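Long-range contacts in pumilio homology domain family member 4 (PDB 3BWT), which binds mRNA through its Pumilio homology domain, the part in this model, a curved stack of helical repeats that grips single-stranded RNA: residues 49-54 and 81-86; 63-68 and 97-102; 270-275 and 307-312. One frame throughout, in Å; residues are numbered along the deposited sequence.

Contact 1 (49-54 and 81-86); sequences DYTVEL and KISSPH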
loop_
_atom_site.group_PDB
_atom_site.type_symbol
_atom_site.label_atom_id
_atom_site.label_comp_id
_atom_site.label_asym_id
_atom_site.label_seq_id
_atom_site.Cartn_x
_atom_site.Cartn_y
_atom_site.Cartn_z
ATOM N N ASP A 49 -24.524 22.943 -3.753
ATOM C CA ASP A 49 -23.970 23.934 -2.853
ATOM C C ASP A 49 -23.467 23.318 -1.557
ATOM O O ASP A 49 -22.740 23.948 -0.788
ATOM C CB ASP A 49 -25.010 25.002 -2.567
ATOM C CG ASP A 49 -25.161 25.965 -3.712
ATOM O OD1 ASP A 49 -24.119 26.447 -4.212
ATOM O OD2 ASP A 49 -26.315 26.238 -4.109
ATOM N N TYR A 50 -23.850 22.073 -1.329
ATOM C CA TYR A 50 -23.547 21.415 -0.079
ATOM C C TYR A 50 -22.710 20.155 -0.280
ATOM O O TYR A 50 -22.689 19.282 0.578
ATOM C CB TYR A 50 -24.858 21.091 0.631
ATOM C CG TYR A 50 -25.769 22.286 0.703
ATOM C CD1 TYR A 50 -25.559 23.283 1.646
ATOM C CD2 TYR A 50 -26.823 22.437 -0.189
ATOM C CE1 TYR A 50 -26.382 24.395 1.705
ATOM C CE2 TYR A 50 -27.659 23.550 -0.135
ATOM C CZ TYR A 50 -27.433 24.526 0.815
ATOM O OH TYR A 50 -28.255 25.631 0.883
ATOM N N THR A 51 -22.005 20.064 -1.405
ATOM C CA THR A 51 -21.300 18.831 -1.713
ATOM C C THR A 51 -20.302 18.467 -0.615
ATOM O O THR A 51 -20.239 17.312 -0.205
ATOM C CB THR A 51 -20.659 18.804 -3.155
ATOM O OG1 THR A 51 -19.330 19.334 -3.137
ATOM C CG2 THR A 51 -21.498 19.580 -4.155
ATOM N N VAL A 52 -19.547 19.442 -0.116
ATOM C CA VAL A 52 -18.538 19.159 0.901
ATOM C C VAL A 52 -19.186 18.551 2.137
ATOM O O VAL A 52 -18.700 17.571 2.717
ATOM C CB VAL A 52 -17.751 20.411 1.319
ATOM C CG1 VAL A 52 -16.608 20.027 2.239
ATOM C CG2 VAL A 52 -17.216 21.136 0.112
ATOM N N GLU A 53 -20.311 19.089 2.525
ATOM C CA GLU A 53 -20.939 18.621 3.704
ATOM C C GLU A 53 -21.649 17.329 3.552
ATOM O O GLU A 53 -21.777 16.606 4.478
ATOM C CB GLU A 53 -21.763 19.709 4.329
ATOM C CG GLU A 53 -22.427 19.418 5.578
ATOM C CD GLU A 53 -23.143 20.574 6.085
ATOM O OE1 GLU A 53 -23.104 21.595 5.445
ATOM O OE2 GLU A 53 -23.764 20.483 7.106
ATOM N N LEU A 54 -22.066 17.020 2.354
ATOM C CA LEU A 54 -22.645 15.718 2.069
ATOM C C LEU A 54 -21.572 14.672 1.822
ATOM O O LEU A 54 -21.810 13.485 2.011
ATOM C CB LEU A 54 -23.591 15.779 0.874
ATOM C CG LEU A 54 -24.757 16.741 1.031
ATOM C CD1 LEU A 54 -25.665 16.687 -0.176
ATOM C CD2 LEU A 54 -25.522 16.415 2.303
ATOM N N LYS A 81 -15.230 21.495 -8.915
ATOM C CA LYS A 81 -14.777 22.862 -8.642
ATOM C C LYS A 81 -15.182 23.357 -7.256
ATOM O O LYS A 81 -14.416 24.050 -6.595
ATOM C CB LYS A 81 -15.242 23.843 -9.723
ATOM C CG LYS A 81 -14.496 23.693 -11.054
ATOM C CD LYS A 81 -14.994 24.687 -12.113
ATOM C CE LYS A 81 -14.207 24.560 -13.419
ATOM N NZ LYS A 81 -14.582 25.616 -14.408
ATOM N N ILE A 82 -16.377 22.982 -6.821
ATOM C CA ILE A 82 -16.899 23.419 -5.539
ATOM C C ILE A 82 -16.173 22.734 -4.394
ATOM O O ILE A 82 -15.850 23.362 -3.374
ATOM C CB ILE A 82 -18.418 23.122 -5.431
ATOM C CG1 ILE A 82 -19.220 24.093 -6.312
ATOM C CG2 ILE A 82 -18.890 23.176 -3.981
ATOM C CD1 ILE A 82 -20.721 23.849 -6.300
ATOM N N SER A 83 -15.906 21.441 -4.564
ATOM C CA SER A 83 -15.284 20.670 -3.494
ATOM C C SER A 83 -13.769 20.840 -3.425
ATOM O O SER A 83 -13.190 20.708 -2.349
ATOM C CB SER A 83 -15.658 19.189 -3.595
ATOM O OG SER A 83 -15.323 18.662 -4.858
ATOM N N SER A 84 -13.142 21.170 -4.553
ATOM C CA SER A 84 -11.677 21.150 -4.660
ATOM C C SER A 84 -10.912 21.949 -3.601
ATOM O O SER A 84 -9.855 21.519 -3.159
ATOM C CB SER A 84 -11.209 21.543 -6.064
ATOM O OG SER A 84 -11.612 22.861 -6.394
ATOM N N PRO A 85 -11.429 23.119 -3.202
ATOM C CA PRO A 85 -10.761 23.896 -2.150
ATOM C C PRO A 85 -10.841 23.235 -0.765
ATOM O O PRO A 85 -10.221 23.706 0.185
ATOM C CB PRO A 85 -11.553 25.210 -2.132
ATOM C CG PRO A 85 -12.237 25.271 -3.457
ATOM C CD PRO A 85 -12.553 23.860 -3.801
ATOM N N HIS A 86 -11.598 22.156 -0.648
ATOM C CA HIS A 86 -11.802 21.541 0.648
ATOM C C HIS A 86 -11.337 20.093 0.662
ATOM O O HIS A 86 -11.786 19.288 1.472
ATOM C CB HIS A 86 -13.269 21.641 1.025
ATOM C CG HIS A 86 -13.767 23.044 1.058
ATOM N ND1 HIS A 86 -14.467 23.609 0.014
ATOM C CD2 HIS A 86 -13.632 24.012 1.990
ATOM C CE1 HIS A 86 -14.759 24.861 0.313
ATOM N NE2 HIS A 86 -14.266 25.128 1.508
#
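V52 overlaps H86 through both of its methyls, CG1 lying 3.9 Å from H86 CB while CG2 sits 3.7 Å from H86 ND1. The two side chains cross at about a right angle, and CG2 approaches the imidazole obliquely. This is packing between successive Pumilio repeats in the all-helical superhelix of a PUF domain: V52 is in Pumilio 2, and I82, S83 and H86 are in Pumilio 3. V52 carries CG1 anti to the backbone N (chi1 -173°), which leaves CG2 beside the N and turns the methyl pair across to the other segment. Helix 51-55 starts just after its N-cap residue Y50, and H86 holds the same position ahead of helix 87-92, so the contact joins one helix start to the place where one helix hands over to the next. The imidazole is backed on one face by P85 CB, 3.9 Å above the ring plane. V52 also touches E89 and I90 of helix 87-92, carrying the contact past the turn. One residue earlier, T51 points toward I82 and S83. Its OG1 stands between the backbone N and the carbonyl carbon (chi1 89°), and its nearest neighbours across the contact are carbons: I82 CG2 at 4.0 Å and S83 CB at 3.7 Å. The S83 hydroxyl turns back into its own helix, OG hydrogen-bonded to L79 O.

Contact 2 (63-68 and 97-102); sequences LIQKLL and TRALQK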
loop_
_atom_site.group_PDB
_atom_site.type_symbol
_atom_site.label_atom_id
_atom_site.label_comp_id
_atom_site.label_asym_id
_atom_site.label_seq_id
_atom_site.Cartn_x
_atom_site.Cartn_y
_atom_site.Cartn_z
ATOM N N LEU A 63 -24.504 8.932 -1.389
ATOM C CA LEU A 63 -25.317 9.635 -2.351
ATOM C C LEU A 63 -24.445 10.357 -3.370
ATOM O O LEU A 63 -24.601 10.164 -4.576
ATOM C CB LEU A 63 -26.191 10.640 -1.623
ATOM C CG LEU A 63 -27.160 11.481 -2.442
ATOM C CD1 LEU A 63 -28.138 10.600 -3.199
ATOM C CD2 LEU A 63 -27.890 12.424 -1.497
ATOM N N ILE A 64 -23.527 11.190 -2.891
ATOM C CA ILE A 64 -22.636 11.907 -3.797
ATOM C C ILE A 64 -21.843 10.942 -4.685
ATOM O O ILE A 64 -21.619 11.214 -5.859
ATOM C CB ILE A 64 -21.682 12.856 -3.038
ATOM C CG1 ILE A 64 -22.486 13.818 -2.155
ATOM C CG2 ILE A 64 -20.803 13.638 -4.016
ATOM C CD1 ILE A 64 -23.381 14.757 -2.940
ATOM N N GLN A 65 -21.428 9.811 -4.121
ATOM C CA GLN A 65 -20.749 8.771 -4.891
ATOM C C GLN A 65 -21.636 8.294 -6.024
ATOM O O GLN A 65 -21.178 8.107 -7.151
ATOM C CB GLN A 65 -20.409 7.578 -4.006
ATOM C CG GLN A 65 -19.292 7.834 -3.028
ATOM C CD GLN A 65 -18.774 6.566 -2.413
ATOM O OE1 GLN A 65 -18.256 5.695 -3.107
ATOM N NE2 GLN A 65 -18.900 6.451 -1.102
ATOM N N LYS A 66 -22.910 8.083 -5.709
ATOM C CA LYS A 66 -23.861 7.617 -6.692
ATOM C C LYS A 66 -24.104 8.743 -7.696
ATOM O O LYS A 66 -24.129 8.519 -8.909
ATOM C CB LYS A 66 -25.153 7.190 -6.003
ATOM C CG LYS A 66 -26.177 6.537 -6.917
ATOM C CD LYS A 66 -25.618 5.299 -7.606
ATOM C CE LYS A 66 -26.547 4.822 -8.719
ATOM N NZ LYS A 66 -25.795 4.133 -9.805
ATOM N N LEU A 67 -24.250 9.956 -7.176
ATOM C CA LEU A 67 -24.470 11.145 -7.995
ATOM C C LEU A 67 -23.341 11.339 -8.985
ATOM O O LEU A 67 -23.575 11.641 -10.149
ATOM C CB LEU A 67 -24.595 12.392 -7.115
ATOM C CG LEU A 67 -25.060 13.650 -7.842
ATOM C CD1 LEU A 67 -26.481 13.487 -8.330
ATOM C CD2 LEU A 67 -24.943 14.864 -6.954
ATOM N N LEU A 68 -22.111 11.159 -8.514
ATOM C CA LEU A 68 -20.941 11.306 -9.371
ATOM C C LEU A 68 -20.963 10.367 -10.595
ATOM O O LEU A 68 -20.575 10.762 -11.695
ATOM C CB LEU A 68 -19.655 11.134 -8.560
ATOM C CG LEU A 68 -19.316 12.292 -7.613
ATOM C CD1 LEU A 68 -18.399 11.841 -6.473
ATOM C CD2 LEU A 68 -18.706 13.454 -8.368
ATOM N N THR A 97 -13.154 10.743 2.331
ATOM C CA THR A 97 -12.148 10.016 1.578
ATOM C C THR A 97 -12.770 9.017 0.603
ATOM O O THR A 97 -12.207 8.739 -0.443
ATOM C CB THR A 97 -11.142 9.273 2.494
ATOM O OG1 THR A 97 -10.088 8.712 1.696
ATOM C CG2 THR A 97 -11.825 8.145 3.271
ATOM N N ARG A 98 -13.926 8.463 0.940
ATOM C CA ARG A 98 -14.554 7.511 0.030
ATOM C C ARG A 98 -15.261 8.231 -1.120
ATOM O O ARG A 98 -15.209 7.796 -2.277
ATOM C CB ARG A 98 -15.479 6.532 0.773
ATOM C CG ARG A 98 -14.729 5.285 1.259
ATOM C CD ARG A 98 -15.644 4.210 1.818
ATOM N NE ARG A 98 -15.897 4.370 3.250
ATOM C CZ ARG A 98 -16.919 5.057 3.756
ATOM N NH1 ARG A 98 -17.781 5.653 2.939
ATOM N NH2 ARG A 98 -17.081 5.151 5.076
ATOM N N ALA A 99 -15.891 9.355 -0.803
ATOM C CA ALA A 99 -16.544 10.152 -1.822
ATOM C C ALA A 99 -15.510 10.713 -2.794
ATOM O O ALA A 99 -15.757 10.803 -3.988
ATOM C CB ALA A 99 -17.325 11.267 -1.180
ATOM N N LEU A 100 -14.349 11.093 -2.275
ATOM C CA LEU A 100 -13.337 11.758 -3.090
ATOM C C LEU A 100 -12.569 10.758 -3.947
ATOM O O LEU A 100 -12.049 11.109 -5.005
ATOM C CB LEU A 100 -12.383 12.554 -2.206
ATOM C CG LEU A 100 -11.198 13.282 -2.840
ATOM C CD1 LEU A 100 -11.623 14.065 -4.046
ATOM C CD2 LEU A 100 -10.587 14.198 -1.811
ATOM N N GLN A 101 -12.498 9.513 -3.488
ATOM C CA GLN A 101 -11.929 8.449 -4.297
ATOM C C GLN A 101 -12.837 8.169 -5.492
ATOM O O GLN A 101 -12.364 7.976 -6.610
ATOM C CB GLN A 101 -11.739 7.184 -3.469
ATOM C CG GLN A 101 -10.705 7.322 -2.373
ATOM C CD GLN A 101 -10.546 6.057 -1.544
ATOM O OE1 GLN A 101 -10.311 4.984 -2.082
ATOM N NE2 GLN A 101 -10.659 6.187 -0.228
ATOM N N LYS A 102 -14.142 8.159 -5.256
ATOM C CA LYS A 102 -15.102 7.965 -6.339
ATOM C C LYS A 102 -15.026 9.080 -7.379
ATOM O O LYS A 102 -15.066 8.825 -8.587
ATOM C CB LYS A 102 -16.524 7.871 -5.804
ATOM C CG LYS A 102 -17.467 7.168 -6.762
ATOM C CD LYS A 102 -17.103 5.708 -6.833
ATOM C CE LYS A 102 -18.024 4.933 -7.736
ATOM N NZ LYS A 102 -17.624 3.497 -7.717
#
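T97 OG1 is gripped twice: it accepts a hydrogen bond from Q101 NE2 at 3.2 Å, bent to 144° at the hydrogen, and it is bonded to the carbonyl O of N132, just ahead of helix 133-143. Both bonds lie to one side of helix 96-106, and Q65 comes in from the other. Its chain leaves with CG anti to the carbonyl carbon and runs on extended, so that it lies across the neighbouring helix. CG touches A99 CA at 3.8 Å, and the amide rides over the backbone of R98, with CD 3.8 Å from R98 O. Q65 NE2 lies nearest R98 CB, at 3.9 Å, and level with the edge of the guanidinium without bonding to it, the two planes 31° apart; its bond is with N61 OD1 one turn earlier, which is likely to set how the amide is turned. K102 crosses Q65 at about a right angle. Its CG is anti to the backbone N and packs on Q65 O at 3.8 Å; the bend at chi2 then carries the ammonium away from segment 63-68, with E69 and E105 as long, weak ion-pair partners. Deeper in, L68 CD1 rests on A99 O at 3.8 Å. The segment axes run almost parallel, 8.9 Å apart at closest approach and 4° from alignment, in keeping with equivalent helices of Pumilio 2 and Pumilio 3, a class of helix that in PUF proteins lines the concave RNA-binding face. Helix 22-34 packs against L63 and L67, helix 133-143 against T97 and L100, and helix 51-55 against I64 and A99.

Contact 3 (270-275 and 307-312); sequences GGETGI and SEIVAP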
loop_
_atom_site.group_PDB
_atom_site.type_symbol
_atom_site.label_atom_id
_atom_site.label_comp_id
_atom_site.label_asym_id
_atom_site.label_seq_id
_atom_site.Cartn_x
_atom_site.Cartn_y
_atom_site.Cartn_z
ATOM N N GLY A 270 28.887 -16.489 8.776
ATOM C CA GLY A 270 28.158 -16.814 9.985
ATOM C C GLY A 270 28.788 -17.978 10.727
ATOM O O GLY A 270 29.076 -17.887 11.919
ATOM N N GLY A 271 29.000 -19.080 10.010
ATOM C CA GLY A 271 29.599 -20.271 10.588
ATOM C C GLY A 271 28.771 -20.848 11.717
ATOM O O GLY A 271 27.587 -20.524 11.859
ATOM N N GLU A 272 29.383 -21.703 12.535
ATOM C CA GLU A 272 28.641 -22.345 13.614
ATOM C C GLU A 272 28.150 -21.321 14.642
ATOM O O GLU A 272 27.060 -21.458 15.192
ATOM C CB GLU A 272 29.455 -23.466 14.281
ATOM C CG GLU A 272 28.593 -24.384 15.172
ATOM C CD GLU A 272 29.185 -25.780 15.369
ATOM O OE1 GLU A 272 30.328 -25.875 15.870
ATOM O OE2 GLU A 272 28.499 -26.781 15.035
ATOM N N THR A 273 28.953 -20.293 14.892
ATOM C CA THR A 273 28.554 -19.236 15.808
ATOM C C THR A 273 27.306 -18.491 15.311
ATOM O O THR A 273 26.310 -18.379 16.030
ATOM C CB THR A 273 29.711 -18.255 16.061
ATOM O OG1 THR A 273 30.574 -18.800 17.069
ATOM C CG2 THR A 273 29.189 -16.916 16.538
ATOM N N GLY A 274 27.359 -17.989 14.082
ATOM C CA GLY A 274 26.218 -17.314 13.498
ATOM C C GLY A 274 24.998 -18.215 13.425
ATOM O O GLY A 274 23.885 -17.825 13.788
ATOM N N ILE A 275 25.199 -19.432 12.944
ATOM C CA ILE A 275 24.089 -20.359 12.818
ATOM C C ILE A 275 23.501 -20.704 14.182
ATOM O O ILE A 275 22.287 -20.821 14.325
ATOM C CB ILE A 275 24.493 -21.621 12.031
ATOM C CG1 ILE A 275 24.404 -21.335 10.533
ATOM C CG2 ILE A 275 23.594 -22.793 12.389
ATOM C CD1 ILE A 275 25.358 -22.156 9.703
ATOM N N SER A 307 22.860 -28.483 7.118
ATOM C CA SER A 307 22.479 -29.571 8.003
ATOM C C SER A 307 23.598 -29.967 8.950
ATOM O O SER A 307 23.361 -30.176 10.141
ATOM C CB SER A 307 22.049 -30.785 7.194
ATOM O OG SER A 307 20.782 -30.574 6.619
ATOM N N GLU A 308 24.819 -30.071 8.437
ATOM C CA GLU A 308 25.889 -30.633 9.257
ATOM C C GLU A 308 26.401 -29.686 10.333
ATOM O O GLU A 308 27.029 -30.121 11.298
ATOM C CB GLU A 308 27.026 -31.218 8.412
ATOM C CG GLU A 308 27.661 -30.279 7.403
ATOM C CD GLU A 308 28.466 -31.042 6.357
ATOM O OE1 GLU A 308 28.228 -32.272 6.214
ATOM O OE2 GLU A 308 29.323 -30.414 5.686
ATOM N N ILE A 309 26.114 -28.398 10.185
ATOM C CA ILE A 309 26.403 -27.441 11.245
ATOM C C ILE A 309 25.260 -27.354 12.247
ATOM O O ILE A 309 25.479 -27.188 13.447
ATOM C CB ILE A 309 26.651 -26.054 10.689
ATOM C CG1 ILE A 309 27.915 -26.057 9.836
ATOM C CG2 ILE A 309 26.746 -25.046 11.830
ATOM C CD1 ILE A 309 28.270 -24.701 9.285
ATOM N N VAL A 310 24.039 -27.479 11.744
ATOM C CA VAL A 310 22.853 -27.391 12.582
ATOM C C VAL A 310 22.653 -28.606 13.489
ATOM O O VAL A 310 22.332 -28.455 14.668
ATOM C CB VAL A 310 21.578 -27.209 11.739
ATOM C CG1 VAL A 310 20.339 -27.357 12.616
ATOM C CG2 VAL A 310 21.592 -25.861 11.019
ATOM N N ALA A 311 22.827 -29.803 12.938
ATOM C CA ALA A 311 22.482 -31.033 13.661
ATOM C C ALA A 311 23.260 -31.275 14.970
ATOM O O ALA A 311 22.701 -31.816 15.938
ATOM C CB ALA A 311 22.568 -32.253 12.737
ATOM N N PRO A 312 24.553 -30.894 14.998
ATOM C CA PRO A 312 25.337 -30.984 16.235
ATOM C C PRO A 312 24.769 -30.097 17.341
ATOM O O PRO A 312 24.994 -30.352 18.532
ATOM C CB PRO A 312 26.715 -30.465 15.817
ATOM C CG PRO A 312 26.778 -30.687 14.361
ATOM C CD PRO A 312 25.383 -30.498 13.849
#
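I309 CG2 is the tight point, a methyl set between two residues of helix 256-279, 3.8 Å from E272 CA and 3.8 Å from I275 CD1. Segment 270-275 opens Pumilio 8 and 307-312 runs across its end, near the C terminus of the PUF superhelix; the contact fastens the later part of helix 256-279 to the last turn of helix 300-310 and what follows. I275 and I309 cross at about a right angle, and I275 CG2 also meets V310 CG2 at 3.9 Å, so one isoleucine bridges two neighbouring residues opposite. An alanine here in place of I275 removes CG1, CG2 and CD1 and would probably loosen the hold on I309 and V310. The other flank is looser and exposed to solvent. E272 stands at the kink, where the backbone N atoms of E272 and T273 lack a bond to the preceding turn. With CG anti to the backbone N (chi1 -166°) its extended chain slants over I309, CG lying 3.9 Å from I309 CG2, and it touches L313. P312 borders this flank thinly, its CB 4.2 Å from E272 OE2. That carboxylate oxygen lies 3.4 Å from I309 O, two acceptors with no hydrogen bond between them.

How the contacts relate
From the N terminus the chain passes 49-54, then 63-68, before 81-86 closes contact 1; only afterwards does 97-102 close contact 2. The two loops therefore cross, and with centres 12 Å apart they also touch, L54 CB lying 3.8 Å from I64 CG1. Together they stitch Pumilio 2 to Pumilio 3 in two places, contact 1 through helix 51-55 and the turn leaving helix 73-83, contact 2 through helices 60-70 and 96-106. Contact 3 follows in series, closing its own loop of mostly helix within and just beyond Pumilio 8. It lies on the opposite side of the chain's centre, its nearest atoms about 53 Å from contact 1 and about 44 Å from contact 2.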